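Long-range contact in haloacid dehalogenase (Pseudomonas aeruginosa, PDB 3UMC), which probably hydrolyses the carbon-halogen bond of L-2-haloacids, releasing halide and the 2-hydroxyacid: residues Y136-L150 with P159-K173. Residues are numbered along the deposited sequence; the frame is centred on the assembly and turned at random.
Sequences YWLAALSNGNTALML and PWDMLLCADLFGHYK
Strand 137-140 pairs in parallel with strand 162-163, the outermost of the sheet within this chain, A139 opposite M162 and A140 opposite L163, and backbone bonds run from A140 N to M162 O (3.2 Å) and from L164 N to A140 O (2.8 Å). With helix 146-156 between them the strands form a beta-alpha-beta unit of the Rossmann-like HAD core. Just before strand 162-163, the D161 carboxylate reaches strand 137-140: OD2 takes L138 N at 2.8 Å on its anti side, nearly straight at 167°, while D161 OD1 forms a salt bridge with R154 of the second subunit. The W160 indole lies over A140, whose CB stands 3.7 Å from the six-membered ring centroid, 15° off the normal, a CH-pi contact. L163 touches A140 CB with CD2 and L150 CG with CD1, joining the sheet to helix 146-156. Beyond the strands, D167 OD1 accepts from both T146 N, which comes from above the carboxylate plane, and T146 OG1 (2.8 Å, syn side), so one carboxylate oxygen holds the backbone N and the hydroxyl of the helix's first residue. The N143 amide uses a lone pair of OD1 in its plane to receive K173 N at 3.0 Å. A single bend at chi3 (-70°) in the otherwise extended K173 chain brings NZ, also salt-bridged to D28 and D202, to L141 O at 2.9 Å, just after strand 137-140.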
ATOM      1  N   TYR A 136      14.089  -3.529  -5.861  1.00 19.24           N
ATOM      2  CA  TYR A 136      12.832  -4.308  -5.835  1.00 17.50           C
ATOM      3  C   TYR A 136      11.782  -3.557  -5.130  1.00 16.22           C
ATOM      4  O   TYR A 136      12.068  -2.769  -4.203  1.00 17.71           O
ATOM      5  CB  TYR A 136      12.995  -5.646  -5.107  1.00 17.69           C
ATOM      6  CG  TYR A 136      14.141  -6.469  -5.597  1.00 17.14           C
ATOM      7  CD1 TYR A 136      14.042  -7.181  -6.779  1.00 21.34           C
ATOM      8  CD2 TYR A 136      15.351  -6.488  -4.905  1.00 22.08           C
ATOM      9  CE1 TYR A 136      15.110  -7.913  -7.267  1.00 20.40           C
ATOM     10  CE2 TYR A 136      16.422  -7.219  -5.368  1.00 21.85           C
ATOM     11  CZ  TYR A 136      16.294  -7.899  -6.570  1.00 22.40           C
ATOM     12  OH  TYR A 136      17.334  -8.609  -7.046  1.00 24.15           O
ATOM     13  N   TRP A 137      10.560  -3.706  -5.603  1.00 14.94           N
ATOM     14  CA  TRP A 137       9.441  -3.238  -4.861  1.00 15.36           C
ATOM     15  C   TRP A 137       9.322  -4.148  -3.652  1.00 13.46           C
ATOM     16  O   TRP A 137       9.448  -5.375  -3.755  1.00 14.02           O
ATOM     17  CB  TRP A 137       8.125  -3.375  -5.666  1.00 15.48           C
ATOM     18  CG  TRP A 137       7.963  -2.399  -6.773  1.00 20.40           C
ATOM     19  CD1 TRP A 137       8.647  -1.232  -6.953  1.00 25.02           C
ATOM     20  CD2 TRP A 137       7.030  -2.482  -7.850  1.00 21.17           C
ATOM     21  NE1 TRP A 137       8.188  -0.591  -8.080  1.00 27.01           N
ATOM     22  CE2 TRP A 137       7.204  -1.346  -8.649  1.00 24.32           C
ATOM     23  CE3 TRP A 137       6.030  -3.382  -8.186  1.00 23.21           C
ATOM     24  CZ2 TRP A 137       6.442  -1.113  -9.790  1.00 24.35           C
ATOM     25  CZ3 TRP A 137       5.300  -3.167  -9.344  1.00 24.03           C
ATOM     26  CH2 TRP A 137       5.503  -2.036 -10.114  1.00 25.27           C
ATOM     27  N   LEU A 138       8.975  -3.568  -2.549  1.00 12.06           N
ATOM     28  CA  LEU A 138       8.759  -4.338  -1.312  1.00 11.96           C
ATOM     29  C   LEU A 138       7.328  -4.223  -0.894  1.00 11.49           C
ATOM     30  O   LEU A 138       6.793  -3.107  -0.744  1.00 11.05           O
ATOM     31  CB  LEU A 138       9.654  -3.834  -0.157  1.00 11.63           C
ATOM     32  CG  LEU A 138      11.140  -3.596  -0.422  1.00 12.24           C
ATOM     33  CD1 LEU A 138      11.902  -3.182   0.874  1.00 14.90           C
ATOM     34  CD2 LEU A 138      11.800  -4.822  -1.139  1.00 12.53           C
ATOM     35  N   ALA A 139       6.691  -5.368  -0.658  1.00 12.00           N
ATOM     36  CA  ALA A 139       5.300  -5.337  -0.173  1.00 11.18           C
ATOM     37  C   ALA A 139       5.040  -6.364   0.909  1.00 11.41           C
ATOM     38  O   ALA A 139       5.574  -7.448   0.882  1.00 11.24           O
ATOM     39  CB  ALA A 139       4.334  -5.520  -1.385  1.00 12.49           C
ATOM     40  N   ALA A 140       4.253  -5.972   1.906  1.00 10.92           N
ATOM     41  CA  ALA A 140       3.817  -6.817   2.951  1.00 11.59           C
ATOM     42  C   ALA A 140       2.778  -7.758   2.393  1.00 11.58           C
ATOM     43  O   ALA A 140       1.863  -7.329   1.698  1.00 12.82           O
ATOM     44  CB  ALA A 140       3.175  -5.963   4.159  1.00 10.04           C
ATOM     45  N   LEU A 141       2.867  -9.023   2.776  1.00 12.21           N
ATOM     46  CA  LEU A 141       1.817 -10.006   2.489  1.00 12.62           C
ATOM     47  C   LEU A 141       1.426 -10.679   3.767  1.00 12.42           C
ATOM     48  O   LEU A 141       1.956 -11.693   4.107  1.00 14.01           O
ATOM     49  CB  LEU A 141       2.304 -11.036   1.470  1.00 13.24           C
ATOM     50  CG  LEU A 141       1.238 -11.896   0.779  1.00 10.97           C
ATOM     51  CD1 LEU A 141       0.576 -11.129  -0.418  1.00 11.37           C
ATOM     52  CD2 LEU A 141       1.941 -13.162   0.311  1.00  9.94           C
ATOM     53  N   SER A 142       0.482 -10.100   4.474  1.00 13.64           N
ATOM     54  CA  SER A 142       0.192 -10.478   5.833  1.00 14.84           C
ATOM     55  C   SER A 142      -1.269 -10.864   6.042  1.00 14.96           C
ATOM     56  O   SER A 142      -2.186 -10.328   5.417  1.00 12.71           O
ATOM     57  CB  SER A 142       0.473  -9.286   6.736  1.00 15.32           C
ATOM     58  OG  SER A 142       0.354  -9.653   8.086  1.00 21.20           O
ATOM     59  N   ASN A 143      -1.463 -11.769   6.996  1.00 14.76           N
ATOM     60  CA  ASN A 143      -2.768 -12.018   7.536  1.00 15.96           C
ATOM     61  C   ASN A 143      -3.283 -10.855   8.352  1.00 16.81           C
ATOM     62  O   ASN A 143      -4.469 -10.664   8.462  1.00 16.97           O
ATOM     63  CB  ASN A 143      -2.740 -13.323   8.339  1.00 15.98           C
ATOM     64  CG  ASN A 143      -2.622 -14.506   7.443  1.00 16.36           C
ATOM     65  OD1 ASN A 143      -3.138 -14.477   6.337  1.00 15.63           O
ATOM     66  ND2 ASN A 143      -1.976 -15.541   7.896  1.00 13.05           N
ATOM     67  N   GLY A 144      -2.385 -10.072   8.939  1.00 17.84           N
ATOM     68  CA  GLY A 144      -2.748  -8.806   9.537  1.00 17.09           C
ATOM     69  C   GLY A 144      -3.550  -7.934   8.591  1.00 17.58           C
ATOM     70  O   GLY A 144      -3.172  -7.789   7.389  1.00 20.51           O
ATOM     71  N   ASN A 145      -4.636  -7.338   9.075  1.00 16.12           N
ATOM     72  CA  ASN A 145      -5.404  -6.401   8.261  1.00 16.96           C
ATOM     73  C   ASN A 145      -4.603  -5.113   8.044  1.00 17.10           C
ATOM     74  O   ASN A 145      -3.706  -4.751   8.838  1.00 16.81           O
ATOM     75  CB  ASN A 145      -6.767  -6.041   8.885  1.00 17.55           C
ATOM     76  CG  ASN A 145      -6.642  -5.646  10.358  1.00 18.84           C
ATOM     77  OD1 ASN A 145      -6.228  -6.457  11.211  1.00 19.18           O
ATOM     78  ND2 ASN A 145      -6.950  -4.400  10.652  1.00 18.37           N
ATOM     79  N   THR A 146      -5.007  -4.405   7.002  1.00 17.39           N
ATOM     80  CA  THR A 146      -4.299  -3.250   6.520  1.00 16.99           C
ATOM     81  C   THR A 146      -4.016  -2.272   7.648  1.00 17.41           C
ATOM     82  O   THR A 146      -2.907  -1.853   7.847  1.00 18.89           O
ATOM     83  CB  THR A 146      -5.094  -2.633   5.339  1.00 17.58           C
ATOM     84  OG1 THR A 146      -5.138  -3.550   4.247  1.00 12.03           O
ATOM     85  CG2 THR A 146      -4.471  -1.341   4.885  1.00 15.82           C
ATOM     86  N   ALA A 147      -5.005  -1.977   8.465  1.00 18.47           N
ATOM     87  CA  ALA A 147      -4.859  -0.934   9.495  1.00 18.81           C
ATOM     88  C   ALA A 147      -3.842  -1.374  10.570  1.00 18.25           C
ATOM     89  O   ALA A 147      -3.018  -0.601  11.021  1.00 18.44           O
ATOM     90  CB  ALA A 147      -6.253  -0.623  10.111  1.00 17.46           C
ATOM     91  N   LEU A 148      -3.872  -2.652  10.932  1.00 18.70           N
ATOM     92  CA  LEU A 148      -2.892  -3.247  11.876  1.00 18.41           C
ATOM     93  C   LEU A 148      -1.468  -3.167  11.272  1.00 18.24           C
ATOM     94  O   LEU A 148      -0.527  -2.733  11.920  1.00 15.90           O
ATOM     95  CB  LEU A 148      -3.263  -4.733  12.139  1.00 18.74           C
ATOM     96  CG  LEU A 148      -2.506  -5.482  13.251  1.00 20.60           C
ATOM     97  CD1 LEU A 148      -3.359  -6.668  13.799  1.00 22.19           C
ATOM     98  CD2 LEU A 148      -1.154  -5.994  12.776  1.00 24.79           C
HETATM   99  N   MSE A 149      -1.354  -3.502   9.983  1.00 17.17           N
HETATM  100  CA  MSE A 149      -0.038  -3.472   9.308  1.00 17.59           C
HETATM  101  C   MSE A 149       0.505  -2.067   9.105  1.00 17.62           C
HETATM  102  O   MSE A 149       1.738  -1.857   9.028  1.00 18.28           O
HETATM  103  CB  MSE A 149      -0.110  -4.207   7.988  1.00 17.22           C
HETATM  104  CG  MSE A 149      -0.142  -5.681   8.104  1.00 22.72           C
HETATM  105 SE   MSE A 149       1.695  -6.336   8.666  1.00 35.97          SE
HETATM  106  CE  MSE A 149       0.979  -6.972  10.346  1.00 26.39           C
ATOM    107  N   LEU A 150      -0.397  -1.086   9.039  1.00 17.42           N
ATOM    108  CA  LEU A 150       0.038   0.300   8.975  1.00 17.56           C
ATOM    109  C   LEU A 150       0.725   0.742  10.264  1.00 16.16           C
ATOM    110  O   LEU A 150       1.789   1.379  10.219  1.00 16.76           O
ATOM    111  CB  LEU A 150      -1.154   1.216   8.657  1.00 18.65           C
ATOM    112  CG  LEU A 150      -1.643   1.385   7.222  1.00 21.33           C
ATOM    113  CD1 LEU A 150      -3.106   1.816   7.152  1.00 22.96           C
ATOM    114  CD2 LEU A 150      -0.850   2.451   6.664  1.00 23.58           C
ATOM    115  N   PRO A 159      10.001   0.194   5.521  1.00 13.01           N
ATOM    116  CA  PRO A 159       9.851   1.021   4.325  1.00 12.11           C
ATOM    117  C   PRO A 159       9.194   0.228   3.158  1.00 12.83           C
ATOM    118  O   PRO A 159       9.882  -0.104   2.226  1.00 14.29           O
ATOM    119  CB  PRO A 159      11.270   1.336   3.980  1.00 11.82           C
ATOM    120  CG  PRO A 159      11.979  -0.059   4.282  1.00 12.95           C
ATOM    121  CD  PRO A 159      11.336  -0.418   5.611  1.00 13.28           C
ATOM    122  N   TRP A 160       7.867   0.037   3.226  1.00 12.37           N
ATOM    123  CA  TRP A 160       7.066  -0.655   2.237  1.00 12.41           C
ATOM    124  C   TRP A 160       6.794   0.243   1.033  1.00 12.41           C
ATOM    125  O   TRP A 160       6.581   1.427   1.185  1.00 14.24           O
ATOM    126  CB  TRP A 160       5.685  -0.997   2.807  1.00 12.09           C
ATOM    127  CG  TRP A 160       5.688  -1.936   3.920  1.00 11.10           C
ATOM    128  CD1 TRP A 160       5.192  -1.705   5.178  1.00 10.21           C
ATOM    129  CD2 TRP A 160       6.265  -3.240   3.943  1.00 10.64           C
ATOM    130  NE1 TRP A 160       5.359  -2.829   5.959  1.00 13.66           N
ATOM    131  CE2 TRP A 160       6.044  -3.772   5.235  1.00  9.20           C
ATOM    132  CE3 TRP A 160       6.847  -4.052   2.982  1.00 10.49           C
ATOM    133  CZ2 TRP A 160       6.397  -5.053   5.566  1.00  8.72           C
ATOM    134  CZ3 TRP A 160       7.166  -5.305   3.296  1.00  8.85           C
ATOM    135  CH2 TRP A 160       6.985  -5.808   4.606  1.00  8.54           C
ATOM    136  N   ASP A 161       6.815  -0.323  -0.145  1.00 11.90           N
ATOM    137  CA  ASP A 161       6.203   0.350  -1.300  1.00 13.44           C
ATOM    138  C   ASP A 161       4.684   0.159  -1.219  1.00 14.41           C
ATOM    139  O   ASP A 161       3.941   1.048  -1.563  1.00 16.62           O
ATOM    140  CB  ASP A 161       6.668  -0.275  -2.567  1.00 11.68           C
ATOM    141  CG  ASP A 161       8.090   0.069  -2.886  1.00 16.06           C
ATOM    142  OD1 ASP A 161       8.274   1.185  -3.392  1.00 16.46           O
ATOM    143  OD2 ASP A 161       9.006  -0.778  -2.660  1.00 15.73           O
HETATM  144  N   MSE A 162       4.228  -1.002  -0.741  1.00 15.47           N
HETATM  145  CA  MSE A 162       2.797  -1.326  -0.734  1.00 14.84           C
HETATM  146  C   MSE A 162       2.497  -2.341   0.366  1.00 13.06           C
HETATM  147  O   MSE A 162       3.360  -3.143   0.746  1.00 11.55           O
HETATM  148  CB  MSE A 162       2.464  -1.945  -2.094  1.00 16.34           C
HETATM  149  CG  MSE A 162       0.996  -2.310  -2.374  1.00 18.02           C
HETATM  150 SE   MSE A 162      -0.309  -0.904  -2.023  1.00 29.04          SE
HETATM  151  CE  MSE A 162      -2.034  -1.916  -2.343  1.00 21.62           C
ATOM    152  N   LEU A 163       1.268  -2.353   0.827  1.00 11.65           N
ATOM    153  CA  LEU A 163       0.838  -3.347   1.770  1.00 13.43           C
ATOM    154  C   LEU A 163      -0.290  -4.156   1.073  1.00 13.15           C
ATOM    155  O   LEU A 163      -1.270  -3.561   0.535  1.00 10.14           O
ATOM    156  CB  LEU A 163       0.276  -2.718   3.044  1.00 14.35           C
ATOM    157  CG  LEU A 163       1.116  -1.794   3.981  1.00 17.85           C
ATOM    158  CD1 LEU A 163       0.088  -1.058   4.929  1.00 18.55           C
ATOM    159  CD2 LEU A 163       1.979  -2.555   4.880  1.00 14.68           C
ATOM    160  N   LEU A 164      -0.150  -5.485   1.094  1.00 12.35           N
ATOM    161  CA  LEU A 164      -1.107  -6.375   0.406  1.00 12.47           C
ATOM    162  C   LEU A 164      -1.676  -7.401   1.359  1.00 13.28           C
ATOM    163  O   LEU A 164      -1.263  -8.521   1.355  1.00 14.42           O
ATOM    164  CB  LEU A 164      -0.418  -7.089  -0.768  1.00 11.10           C
ATOM    165  CG  LEU A 164       0.001  -6.110  -1.841  1.00 11.19           C
ATOM    166  CD1 LEU A 164       1.007  -6.718  -2.779  1.00 10.25           C
ATOM    167  CD2 LEU A 164      -1.168  -5.458  -2.546  1.00 10.53           C
ATOM    168  N   CYS A 165      -2.573  -6.986   2.224  1.00 14.11           N
ATOM    169  CA  CYS A 165      -2.995  -7.790   3.346  1.00 15.11           C
ATOM    170  C   CYS A 165      -4.274  -8.572   3.011  1.00 15.86           C
ATOM    171  O   CYS A 165      -4.935  -8.306   2.047  1.00 16.34           O
ATOM    172  CB  CYS A 165      -3.291  -6.875   4.512  1.00 16.08           C
ATOM    173  SG  CYS A 165      -1.800  -5.913   5.014  1.00 22.94           S
ATOM    174  N   ALA A 166      -4.598  -9.490   3.886  1.00 16.18           N
ATOM    175  CA  ALA A 166      -5.622 -10.453   3.724  1.00 17.87           C
ATOM    176  C   ALA A 166      -6.955  -9.799   3.497  1.00 18.67           C
ATOM    177  O   ALA A 166      -7.764 -10.312   2.705  1.00 17.53           O
ATOM    178  CB  ALA A 166      -5.672 -11.348   4.953  1.00 17.32           C
ATOM    179  N   ASP A 167      -7.168  -8.683   4.198  1.00 19.15           N
ATOM    180  CA  ASP A 167      -8.411  -7.958   4.041  1.00 18.85           C
ATOM    181  C   ASP A 167      -8.558  -7.244   2.708  1.00 19.06           C
ATOM    182  O   ASP A 167      -9.602  -6.765   2.472  1.00 18.68           O
ATOM    183  CB  ASP A 167      -8.718  -7.029   5.223  1.00 19.34           C
ATOM    184  CG  ASP A 167      -7.777  -5.815   5.351  1.00 20.19           C
ATOM    185  OD1 ASP A 167      -6.600  -5.836   4.904  1.00 22.11           O
ATOM    186  OD2 ASP A 167      -8.261  -4.795   5.890  1.00 21.80           O
ATOM    187  N   LEU A 168      -7.545  -7.165   1.833  1.00 19.87           N
ATOM    188  CA  LEU A 168      -7.773  -6.664   0.491  1.00 19.96           C
ATOM    189  C   LEU A 168      -8.504  -7.757  -0.306  1.00 19.92           C
ATOM    190  O   LEU A 168      -9.199  -7.483  -1.257  1.00 20.78           O
ATOM    191  CB  LEU A 168      -6.473  -6.333  -0.276  1.00 19.59           C
ATOM    192  CG  LEU A 168      -5.475  -5.307   0.191  1.00 20.68           C
ATOM    193  CD1 LEU A 168      -4.449  -4.969  -0.940  1.00 16.43           C
ATOM    194  CD2 LEU A 168      -6.182  -4.084   0.720  1.00 18.36           C
ATOM    195  N   PHE A 169      -8.292  -9.007   0.068  1.00 20.15           N
ATOM    196  CA  PHE A 169      -8.684 -10.139  -0.754  1.00 19.51           C
ATOM    197  C   PHE A 169      -9.801 -10.938  -0.121  1.00 19.58           C
ATOM    198  O   PHE A 169     -10.398 -11.760  -0.765  1.00 21.20           O
ATOM    199  CB  PHE A 169      -7.478 -11.046  -0.950  1.00 19.59           C
ATOM    200  CG  PHE A 169      -6.244 -10.321  -1.412  1.00 16.96           C
ATOM    201  CD1 PHE A 169      -6.186  -9.748  -2.657  1.00 12.97           C
ATOM    202  CD2 PHE A 169      -5.140 -10.219  -0.593  1.00 13.82           C
ATOM    203  CE1 PHE A 169      -5.073  -9.070  -3.061  1.00 15.41           C
ATOM    204  CE2 PHE A 169      -3.965  -9.596  -1.049  1.00 16.26           C
ATOM    205  CZ  PHE A 169      -3.948  -8.996  -2.257  1.00 13.47           C
ATOM    206  N   GLY A 170     -10.069 -10.741   1.151  1.00 20.51           N
ATOM    207  CA  GLY A 170     -11.061 -11.543   1.859  1.00 20.36           C
ATOM    208  C   GLY A 170     -10.655 -12.978   2.055  1.00 21.17           C
ATOM    209  O   GLY A 170     -11.538 -13.851   2.164  1.00 21.68           O
ATOM    210  N   HIS A 171      -9.325 -13.239   2.097  1.00 20.61           N
ATOM    211  CA  HIS A 171      -8.784 -14.576   2.328  1.00 20.07           C
ATOM    212  C   HIS A 171      -7.551 -14.492   3.238  1.00 20.45           C
ATOM    213  O   HIS A 171      -6.808 -13.495   3.192  1.00 20.35           O
ATOM    214  CB  HIS A 171      -8.394 -15.195   0.999  1.00 19.82           C
ATOM    215  CG  HIS A 171      -9.549 -15.720   0.200  1.00 21.78           C
ATOM    216  ND1 HIS A 171     -10.021 -17.016   0.331  1.00 20.93           N
ATOM    217  CD2 HIS A 171     -10.293 -15.145  -0.779  1.00 22.51           C
ATOM    218  CE1 HIS A 171     -11.007 -17.208  -0.528  1.00 21.84           C
ATOM    219  NE2 HIS A 171     -11.179 -16.099  -1.223  1.00 22.08           N
ATOM    220  N   TYR A 172      -7.332 -15.517   4.067  1.00 20.51           N
ATOM    221  CA  TYR A 172      -6.104 -15.668   4.837  1.00 20.18           C
ATOM    222  C   TYR A 172      -5.196 -16.633   4.112  1.00 19.67           C
ATOM    223  O   TYR A 172      -5.665 -17.588   3.473  1.00 20.75           O
ATOM    224  CB  TYR A 172      -6.364 -16.201   6.252  1.00 20.44           C
ATOM    225  CG  TYR A 172      -7.011 -15.159   7.123  1.00 23.84           C
ATOM    226  CD1 TYR A 172      -6.277 -14.058   7.533  1.00 18.49           C
ATOM    227  CD2 TYR A 172      -8.376 -15.219   7.467  1.00 21.68           C
ATOM    228  CE1 TYR A 172      -6.822 -13.106   8.283  1.00 19.40           C
ATOM    229  CE2 TYR A 172      -8.938 -14.210   8.239  1.00 22.16           C
ATOM    230  CZ  TYR A 172      -8.145 -13.172   8.638  1.00 19.17           C
ATOM    231  OH  TYR A 172      -8.584 -12.137   9.390  1.00 18.10           O
ATOM    232  N   LYS A 173      -3.889 -16.395   4.223  1.00 17.72           N
ATOM    233  CA  LYS A 173      -2.893 -17.282   3.641  1.00 16.56           C
ATOM    234  C   LYS A 173      -3.104 -18.621   4.335  1.00 16.66           C
ATOM    235  O   LYS A 173      -3.535 -18.641   5.478  1.00 14.38           O
ATOM    236  CB  LYS A 173      -1.486 -16.784   3.934  1.00 15.86           C
ATOM    237  CG  LYS A 173      -1.141 -15.451   3.308  1.00 16.74           C
ATOM    238  CD  LYS A 173       0.379 -15.098   3.360  1.00 17.34           C
ATOM    239  CE  LYS A 173       0.834 -14.787   4.756  1.00 16.90           C
ATOM    240  NZ  LYS A 173       2.286 -14.455   4.824  1.00 16.50           N
TER
HETATM  241  O   HOH W   1      -7.009  -9.593   8.280  1.00 14.98           O
HETATM  242  O   HOH W   2      -7.684  -2.855   7.916  1.00 27.34           O
HETATM  243  O   HOH W   3      -3.240  -4.146   2.396  1.00 16.61           O
HETATM  244  O   HOH W   4       3.685  -3.720   8.503  1.00 13.64           O